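Local coordinates for hypothetical membrane protein (Corynebacterium glutamicum, PDB 6JSB) that binds haem through its HtaA domain and takes part in haem transfer within the corynebacterial haem uptake machinery, at the protoporphyrin IX containing Fe site. Coordinates in Å, arbitrary orientation; residue numbers count along the deposited sequence, not the author numbering.

The protoporphyrin IX containing Fe site. Residues 17, 19-20, 23, 28, 34, 80, 96-97, 124, 127, 172-174, 176-177. With HEM (protoporphyrin IX containing Fe), chain B.
The haem of this HtaA-family domain, partly occupied and modelled in two conformers of which one is described, lies between an iron-binding face, with Tyr23, His80 and Leu97, and a face lined by Phe176 and Phe124. Tyr23 is the axial ligand: with chi1 at 148°, well off the staggered value near 180°, its ring leans over pyrroles A and D, and the phenol OH bonds FE at 2.1 Å, giving a near square-pyramidal iron. A phenolate-like oxygen suits ferric iron, though neither charge nor oxidation state is seen. His80, CG anti to its carbonyl carbon, lies nearly flat over pyrrole B, the planes 16° apart, and its NE2 donates to Tyr23 OH at 2.6 Å, close to the imidazole plane. This bond probably tempers the charge on the phenolic oxygen and so the strength of the iron bond. The imidazole's ND1 meets Tyr34 OH at 2.7 Å in an almost straight hydrogen bond (172° at H), which fixes its rotation. Leu97 adds branched apolar cover, CD1 over pyrrole C.

Opposite, Phe176 stacks on pyrroles C and D and reaches the iron, CZ 3.4 Å from FE; lacking a donor atom, it cannot ligate it. Phe124 turns an apolar edge to meso carbon CHC. Hydroxyls suit a carboxylate: propionate O2D accepts from Ser19 OG and, in the ring plane, Tyr177 OH, whose ring face packs on methyl CMD.

The pocket gathers helix 18-24, the end of strand 74-81 and the loop after helix 167-172, remote from both chain termini.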
# COMPACT_ATOMS: atom_id res chain seq x y z
N ARG A 17 -4.94 5.72 1.34
CA ARG A 17 -6.04 6.64 1.11
C ARG A 17 -6.48 7.25 2.46
O ARG A 17 -6.88 6.48 3.35
CB ARG A 17 -7.19 5.91 0.43
CG ARG A 17 -8.43 6.70 0.21
CD ARG A 17 -8.47 7.67 -1.01
NE ARG A 17 -9.76 8.35 -0.79
CZ ARG A 17 -10.81 8.30 -1.59
NH1 ARG A 17 -10.68 7.74 -2.80
NH2 ARG A 17 -11.95 8.90 -1.20
N SER A 19 -9.08 8.90 3.50
CA SER A 19 -10.45 8.68 3.95
C SER A 19 -10.68 7.22 4.30
O SER A 19 -11.57 6.91 5.08
CB SER A 19 -11.45 9.19 2.87
OG SER A 19 -11.34 8.46 1.62
N PHE A 20 -9.82 6.31 3.77
CA PHE A 20 -9.97 4.89 4.11
C PHE A 20 -9.45 4.68 5.54
O PHE A 20 -10.10 4.03 6.37
CB PHE A 20 -9.18 4.01 3.13
CG PHE A 20 -9.29 2.55 3.51
CD1 PHE A 20 -10.53 1.90 3.38
CD2 PHE A 20 -8.19 1.89 3.99
CE1 PHE A 20 -10.65 0.55 3.77
CE2 PHE A 20 -8.28 0.53 4.36
CZ PHE A 20 -9.53 -0.13 4.26
N TYR A 23 -12.00 6.06 7.93
CA TYR A 23 -13.14 5.16 8.09
C TYR A 23 -12.76 3.93 8.90
O TYR A 23 -13.49 3.54 9.82
CB TYR A 23 -13.61 4.77 6.68
CG TYR A 23 -14.19 3.38 6.59
CD1 TYR A 23 -15.49 3.12 7.04
CD2 TYR A 23 -13.47 2.35 5.98
CE1 TYR A 23 -16.03 1.77 6.90
CE2 TYR A 23 -14.00 1.06 5.83
CZ TYR A 23 -15.26 0.80 6.31
OH TYR A 23 -15.79 -0.45 6.20
N ILE A 28 -17.54 3.53 12.36
CA ILE A 28 -18.32 2.65 11.51
C ILE A 28 -17.67 1.27 11.47
O ILE A 28 -18.34 0.25 11.67
CB ILE A 28 -18.45 3.25 10.09
CG1 ILE A 28 -19.15 4.62 10.16
CG2 ILE A 28 -19.17 2.27 9.13
CD1 ILE A 28 -19.04 5.41 8.87
N TYR A 34 -19.44 -3.26 17.44
CA TYR A 34 -18.55 -4.43 17.47
C TYR A 34 -17.93 -4.61 18.85
O TYR A 34 -17.39 -3.66 19.42
CB TYR A 34 -17.45 -4.26 16.40
CG TYR A 34 -18.09 -4.12 15.06
CD1 TYR A 34 -18.84 -5.15 14.54
CD2 TYR A 34 -17.95 -2.94 14.32
CE1 TYR A 34 -19.46 -5.04 13.30
CE2 TYR A 34 -18.57 -2.82 13.03
CZ TYR A 34 -19.32 -3.86 12.55
OH TYR A 34 -19.94 -3.77 11.33
N HIS A 80 -14.84 -4.35 11.43
CA HIS A 80 -16.11 -5.07 11.28
C HIS A 80 -16.00 -6.50 11.81
O HIS A 80 -16.37 -7.46 11.15
CB HIS A 80 -16.62 -5.07 9.81
CG HIS A 80 -16.87 -3.69 9.27
ND1 HIS A 80 -18.01 -2.97 9.57
CD2 HIS A 80 -16.13 -2.92 8.42
CE1 HIS A 80 -17.93 -1.79 8.96
NE2 HIS A 80 -16.81 -1.74 8.26
N ILE A 96 -14.57 -8.96 9.31
CA ILE A 96 -15.12 -8.99 7.94
C ILE A 96 -14.26 -8.20 6.97
O ILE A 96 -14.11 -8.59 5.80
CB ILE A 96 -16.57 -8.49 7.96
CG1 ILE A 96 -17.41 -9.56 8.71
CG2 ILE A 96 -17.05 -8.32 6.52
CD1 ILE A 96 -18.86 -9.10 9.04
N LEU A 97 -13.71 -7.06 7.41
CA LEU A 97 -12.77 -6.30 6.63
C LEU A 97 -11.39 -6.69 7.15
O LEU A 97 -11.06 -6.50 8.34
CB LEU A 97 -13.03 -4.79 6.75
CG LEU A 97 -12.19 -3.90 5.82
CD1 LEU A 97 -12.85 -2.52 5.91
CD2 LEU A 97 -10.71 -3.83 6.28
N PHE A 124 -15.66 -8.61 -0.15
CA PHE A 124 -16.93 -8.13 0.41
C PHE A 124 -18.06 -8.93 -0.19
O PHE A 124 -18.28 -8.89 -1.40
CB PHE A 124 -17.16 -6.63 0.16
CG PHE A 124 -18.47 -6.16 0.72
CD1 PHE A 124 -18.60 -5.90 2.08
CD2 PHE A 124 -19.61 -6.11 -0.05
CE1 PHE A 124 -19.81 -5.53 2.65
CE2 PHE A 124 -20.85 -5.76 0.52
CZ PHE A 124 -20.94 -5.44 1.87
N THR A 127 -22.77 -7.89 4.84
CA THR A 127 -22.33 -7.39 6.13
C THR A 127 -22.39 -8.43 7.23
O THR A 127 -22.12 -8.07 8.39
CB THR A 127 -23.16 -6.18 6.55
OG1 THR A 127 -24.51 -6.62 6.73
CG2 THR A 127 -23.09 -5.11 5.46
N VAL A 172 -10.14 -5.63 -4.46
CA VAL A 172 -9.35 -5.63 -3.24
C VAL A 172 -10.00 -4.76 -2.17
O VAL A 172 -10.01 -5.12 -0.98
CB VAL A 172 -7.91 -5.16 -3.55
CG1 VAL A 172 -7.10 -5.07 -2.20
CG2 VAL A 172 -7.21 -6.18 -4.51
N MET A 173 -10.57 -3.63 -2.59
CA MET A 173 -11.17 -2.66 -1.67
C MET A 173 -12.68 -2.86 -1.52
O MET A 173 -13.44 -1.89 -1.29
CB MET A 173 -10.82 -1.23 -2.14
CG MET A 173 -9.34 -0.98 -2.29
SD MET A 173 -8.40 -1.36 -0.76
CE MET A 173 -9.03 -0.02 0.34
N GLY A 174 -13.16 -4.11 -1.66
CA GLY A 174 -14.55 -4.43 -1.30
C GLY A 174 -15.59 -3.92 -2.28
O GLY A 174 -16.79 -3.99 -1.98
N PHE A 176 -16.09 -0.90 -2.86
CA PHE A 176 -16.58 0.39 -2.44
C PHE A 176 -16.05 1.55 -3.28
O PHE A 176 -16.68 2.61 -3.27
CB PHE A 176 -16.18 0.61 -0.98
CG PHE A 176 -17.06 -0.16 -0.02
CD1 PHE A 176 -18.14 0.44 0.59
CD2 PHE A 176 -16.79 -1.49 0.26
CE1 PHE A 176 -18.95 -0.28 1.48
CE2 PHE A 176 -17.60 -2.24 1.15
CZ PHE A 176 -18.70 -1.62 1.72
N TYR A 177 -14.89 1.39 -3.95
CA TYR A 177 -14.41 2.43 -4.86
C TYR A 177 -14.65 1.99 -6.32
O TYR A 177 -14.43 0.83 -6.63
CB TYR A 177 -12.91 2.64 -4.71
CG TYR A 177 -12.46 3.16 -3.36
CD1 TYR A 177 -13.14 4.21 -2.73
CD2 TYR A 177 -11.37 2.64 -2.79
CE1 TYR A 177 -12.70 4.70 -1.48
CE2 TYR A 177 -10.90 3.09 -1.55
CZ TYR A 177 -11.56 4.11 -0.91
OH TYR A 177 -11.10 4.54 0.33
CHA HEM B . -16.97 2.49 3.40
CHB HEM B . -19.76 -0.33 6.18
CHC HEM B . -17.09 -4.18 4.79
CHD HEM B . -14.08 -1.26 2.26
C1A HEM B . -17.99 2.02 4.20
C2A HEM B . -19.11 2.85 4.63
C3A HEM B . -19.91 2.09 5.42
C4A HEM B . -19.29 0.76 5.48
CMA HEM B . -21.22 2.52 6.14
CAA HEM B . -19.30 4.32 4.21
CBA HEM B . -18.71 5.24 5.28
CGA HEM B . -18.59 6.64 4.72
O1A HEM B . -18.23 7.56 5.50
O2A HEM B . -18.83 6.81 3.48
C1B HEM B . -19.28 -1.60 6.05
C2B HEM B . -19.82 -2.79 6.71
C3B HEM B . -19.10 -3.85 6.33
C4B HEM B . -18.03 -3.39 5.43
CMB HEM B . -21.07 -2.71 7.64
CAB HEM B . -19.24 -5.35 6.73
CBB HEM B . -19.88 -5.72 7.84
C1C HEM B . -16.03 -3.74 3.99
C2C HEM B . -15.00 -4.57 3.42
C3C HEM B . -14.13 -3.77 2.75
C4C HEM B . -14.63 -2.41 2.83
CMC HEM B . -14.84 -6.10 3.65
CAC HEM B . -12.88 -4.31 2.07
CBC HEM B . -11.81 -3.53 2.01
C1D HEM B . -14.63 0.00 2.35
C2D HEM B . -14.09 1.18 1.70
C3D HEM B . -14.87 2.24 2.00
C4D HEM B . -15.93 1.76 2.88
CMD HEM B . -12.86 1.13 0.77
CAD HEM B . -14.66 3.70 1.51
CBD HEM B . -13.90 4.44 2.64
CGD HEM B . -13.65 5.86 2.16
O1D HEM B . -14.65 6.65 2.13
O2D HEM B . -12.45 6.15 1.80
NA HEM B . -18.13 0.72 4.72
NB HEM B . -18.18 -2.01 5.32
NC HEM B . -15.78 -2.42 3.59
ND HEM B . -15.72 0.42 3.06
FE HEM B . -16.75 -0.87 4.35